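Local atomic coordinates of peptidase S8 and S53, subtilisin, kexin, sedolisin (Mycobacterium smegmatis, PDB entry 4KG7), a protein that probably acts as a subtilisin-like serine endopeptidase, the mycosin MycP3 of the ESX-3 type VII secretion system. Residues A[67-72]-A[173-178]; A[282-287]-A[361-366]. All blocks are in the same frame, centred on the assembly; numbering follows the deposited sequence.

Contact 1 (A[67-72]-A[173-178])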
# COMPACT_ATOMS: atom_id res chain seq x y z
N GLN A 67 -9.68 -2.91 15.03
CA GLN A 67 -9.58 -2.42 13.66
C GLN A 67 -9.32 -3.55 12.70
O GLN A 67 -8.61 -4.50 13.03
CB GLN A 67 -8.46 -1.38 13.55
CG GLN A 67 -8.62 -0.21 14.49
CD GLN A 67 -10.03 0.30 14.57
OE1 GLN A 67 -10.55 0.81 13.58
NE2 GLN A 67 -10.69 0.12 15.74
N THR A 68 -9.93 -3.46 11.51
CA THR A 68 -9.71 -4.43 10.45
C THR A 68 -9.04 -3.71 9.29
O THR A 68 -9.56 -2.71 8.81
CB THR A 68 -11.03 -5.05 9.96
OG1 THR A 68 -11.66 -5.75 11.05
CG2 THR A 68 -10.77 -6.02 8.86
N VAL A 69 -7.90 -4.22 8.84
CA VAL A 69 -7.17 -3.67 7.71
C VAL A 69 -7.20 -4.66 6.57
O VAL A 69 -6.79 -5.83 6.75
CB VAL A 69 -5.69 -3.36 8.06
CG1 VAL A 69 -4.97 -2.73 6.89
CG2 VAL A 69 -5.57 -2.47 9.31
N ALA A 70 -7.68 -4.23 5.42
CA ALA A 70 -7.63 -5.08 4.22
C ALA A 70 -6.30 -4.89 3.52
O ALA A 70 -5.90 -3.76 3.30
CB ALA A 70 -8.76 -4.75 3.27
N VAL A 71 -5.67 -5.99 3.14
CA VAL A 71 -4.41 -6.00 2.40
C VAL A 71 -4.76 -6.50 1.00
O VAL A 71 -5.03 -7.69 0.80
CB VAL A 71 -3.40 -6.91 3.13
CG1 VAL A 71 -2.10 -7.04 2.33
CG2 VAL A 71 -3.11 -6.38 4.52
N ILE A 72 -4.83 -5.56 0.06
CA ILE A 72 -5.13 -5.84 -1.34
C ILE A 72 -3.79 -5.99 -2.00
O ILE A 72 -3.10 -5.02 -2.18
CB ILE A 72 -5.99 -4.71 -1.94
CG1 ILE A 72 -7.32 -4.60 -1.17
CG2 ILE A 72 -6.18 -4.95 -3.41
CD1 ILE A 72 -8.26 -3.56 -1.75
N ALA A 173 -13.65 -3.50 6.37
CA ALA A 173 -12.36 -2.86 6.52
C ALA A 173 -12.48 -1.40 6.85
O ALA A 173 -13.17 -0.66 6.15
CB ALA A 173 -11.54 -3.01 5.25
N ARG A 174 -11.77 -1.01 7.91
CA ARG A 174 -11.61 0.37 8.37
C ARG A 174 -10.45 1.08 7.69
O ARG A 174 -10.42 2.32 7.60
CB ARG A 174 -11.34 0.34 9.88
CG ARG A 174 -12.49 -0.19 10.70
CD ARG A 174 -13.45 0.93 11.01
NE ARG A 174 -13.01 1.66 12.20
CZ ARG A 174 -13.50 2.82 12.64
NH1 ARG A 174 -14.44 3.47 11.98
NH2 ARG A 174 -13.00 3.34 13.76
N VAL A 175 -9.46 0.31 7.26
CA VAL A 175 -8.29 0.80 6.54
C VAL A 175 -8.12 -0.18 5.41
O VAL A 175 -8.26 -1.39 5.62
CB VAL A 175 -7.02 0.82 7.44
CG1 VAL A 175 -5.81 1.33 6.68
CG2 VAL A 175 -7.25 1.66 8.70
N ILE A 176 -7.84 0.33 4.19
CA ILE A 176 -7.64 -0.52 3.03
C ILE A 176 -6.26 -0.15 2.47
O ILE A 176 -6.03 1.00 2.06
CB ILE A 176 -8.73 -0.26 1.97
CG1 ILE A 176 -10.09 -0.73 2.50
CG2 ILE A 176 -8.40 -1.01 0.68
CD1 ILE A 176 -11.28 -0.34 1.64
N ASN A 177 -5.35 -1.12 2.46
CA ASN A 177 -3.97 -0.94 2.06
C ASN A 177 -3.74 -1.46 0.64
O ASN A 177 -4.03 -2.63 0.35
CB ASN A 177 -3.04 -1.66 3.03
CG ASN A 177 -1.59 -1.37 2.73
OD1 ASN A 177 -1.01 -0.40 3.20
ND2 ASN A 177 -0.99 -2.20 1.91
N ILE A 178 -3.20 -0.59 -0.21
CA ILE A 178 -2.93 -0.91 -1.60
C ILE A 178 -1.45 -0.60 -1.86
O ILE A 178 -1.08 0.49 -2.29
CB ILE A 178 -3.86 -0.14 -2.56
CG1 ILE A 178 -5.33 -0.29 -2.16
CG2 ILE A 178 -3.64 -0.54 -4.01
CD1 ILE A 178 -6.30 0.64 -2.85
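Ile72 lays its CD1 methyl against CG2 of Ile176 at 3.5 Å, the two side chains crossing at a slant. CG1 of Ile72 stands anti to its own carbonyl carbon (chi1 -61°) and the chain runs on extended, which carries CD1 back to the residue that pairs with Ala70. On the same face CB of Ala70 meets CB of Ala173 at 3.8 Å, and helix 150-170 covers this side through Leu161, Val165 and Ala168. Val69 and Val175 occupy the other face, side by side and pointing the same way; both methyls of Val69, CG1 and CG2, come within 4.1 Å of CB of Val175, beneath helices 104-113 and 318-335.

Between the faces the backbones run parallel, their axes 21° apart. Ala70 is bonded through both its groups: its N donates to O of Val175 (2.9 Å), and its O accepts from N of Asn177 (2.8 Å, 171° at the hydrogen). At the N-terminal end of the ladder O of Thr68 takes N of Arg174 at 2.9 Å and, weakly, N of Val175. There the guanidinium edge of Arg174 also bonds in its own plane, NE to OE1 of Gln67 (2.9 Å), while its NH2 is held by Pro337 O and Gln67 NE2 by Ala65 O. The ladder joins neighbouring strands of the central parallel sheet, covered by helices on both faces, as in the subtilisin fold; strand 68-73 ends at Asp73, the predicted charge-relay aspartate.

Contact 2 (A[282-287]-A[361-366])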
# COMPACT_ATOMS: atom_id res chain seq x y z
N GLY A 282 0.83 12.46 -0.42
CA GLY A 282 0.31 13.10 0.78
C GLY A 282 1.11 12.93 2.06
O GLY A 282 1.01 13.74 2.99
N ILE A 283 1.95 11.91 2.11
CA ILE A 283 2.64 11.57 3.35
C ILE A 283 3.74 10.59 2.97
O ILE A 283 3.80 10.14 1.82
CB ILE A 283 1.62 10.95 4.36
CG1 ILE A 283 2.13 11.00 5.82
CG2 ILE A 283 1.25 9.56 3.95
CD1 ILE A 283 1.03 10.74 6.82
N ALA A 284 4.60 10.24 3.92
CA ALA A 284 5.65 9.27 3.67
C ALA A 284 5.89 8.39 4.86
O ALA A 284 5.43 8.68 5.96
CB ALA A 284 6.93 9.95 3.26
N ALA A 285 6.61 7.30 4.64
CA ALA A 285 7.06 6.45 5.76
C ALA A 285 8.31 5.66 5.33
O ALA A 285 8.68 5.67 4.16
CB ALA A 285 5.92 5.52 6.20
N PRO A 286 8.97 5.00 6.27
CA PRO A 286 10.19 4.27 5.87
C PRO A 286 9.96 3.25 4.77
O PRO A 286 9.01 2.47 4.84
CB PRO A 286 10.65 3.62 7.18
CG PRO A 286 10.13 4.59 8.21
CD PRO A 286 8.75 4.89 7.71
N GLY A 287 10.85 3.26 3.78
CA GLY A 287 10.77 2.35 2.63
C GLY A 287 12.05 1.63 2.26
O GLY A 287 12.10 0.98 1.22
N ASN A 361 6.11 16.83 -3.55
CA ASN A 361 5.66 15.80 -4.47
C ASN A 361 6.42 14.49 -4.29
O ASN A 361 6.08 13.47 -4.90
CB ASN A 361 5.72 16.30 -5.91
CG ASN A 361 4.57 17.24 -6.25
OD1 ASN A 361 3.79 17.69 -5.40
ND2 ASN A 361 4.45 17.52 -7.54
N LEU A 362 7.46 14.50 -3.46
CA LEU A 362 8.15 13.25 -3.10
C LEU A 362 7.53 12.60 -1.86
O LEU A 362 7.29 11.41 -1.83
CB LEU A 362 9.65 13.51 -2.89
CG LEU A 362 10.44 13.97 -4.10
CD1 LEU A 362 11.81 14.44 -3.60
CD2 LEU A 362 10.56 12.87 -5.14
N ILE A 363 7.29 13.39 -0.83
CA ILE A 363 6.91 12.84 0.48
C ILE A 363 5.68 13.50 1.11
O ILE A 363 5.35 13.23 2.26
CB ILE A 363 8.11 12.79 1.46
CG1 ILE A 363 8.61 14.20 1.75
CG2 ILE A 363 9.19 11.88 0.90
CD1 ILE A 363 9.68 14.23 2.84
N GLY A 364 4.98 14.35 0.35
CA GLY A 364 3.73 14.93 0.85
C GLY A 364 4.01 15.79 2.07
O GLY A 364 4.90 16.64 2.02
N ALA A 365 3.24 15.57 3.13
CA ALA A 365 3.45 16.25 4.41
C ALA A 365 4.65 15.70 5.20
O ALA A 365 4.93 16.15 6.31
CB ALA A 365 2.16 16.17 5.25
N GLY A 366 5.38 14.76 4.63
CA GLY A 366 6.60 14.23 5.28
C GLY A 366 6.34 12.93 6.00
O GLY A 366 5.25 12.35 5.91
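The O of Gly282 accepts the N-H of Ala365 at 2.9 Å, almost straight at the hydrogen (177°), yet the donor stands well above the carbonyl plane instead of on a lone pair. CB of Ala365 rests against the same oxygen at 3.5 Å. A second bond runs the other way, from N of Ala284 to O of Gly366 at 3.0 Å; it is more bent, and its donor too lies above the plane of the acceptor carbonyl.

Ile363 to Gly366 form a type II' beta turn, closed by Gly366 N to Ile363 O at 2.8 Å. Gly364 has positive phi (63°), and its CA comes within 3.5 Å of C of Gly282, at a place where a beta carbon would collide with the strand backbone. Between the two segments apolar contact amounts to a small patch: CB of Ala284 meets CB of Ile363 at 3.6 Å. CG2 of Ile363 also borders that methyl, whereas CG1 sits between the backbone N and the carbonyl carbon (chi1 63°) and leads away. On the strand's other flank, Ile283 and Ala285 hydrogen-bond through their backbones to Gly263 of strand 259-265.

With one bond in each direction, both between main-chain atoms, and with glycines facing each other where the two CA traces come nearest, the turn is held to the outermost strand 281-286 mainly by backbone chemistry and tight fit.

After strand 26-28 and two short helices the chain enters strand 68-73, then passes through strands 85-90 and 129-134 and helix 150-170 before returning at 173-178, where contact 1 closes a loop of about 100 residues. Strands 209-213 and 259-265 extend the sheet to 281-286. From there the chain passes through helices 318-335 and 341-350 and comes back at 361-366, closing contact 2 across 73 residues. The two loops follow one another without nesting or crossing. Contact 1 joins strands within the parallel sheet, while contact 2 fastens a late turn to the outermost strand of that sheet, 281-286. Their centres lie about 20 Å apart; they do not touch, but both reach the same sheet.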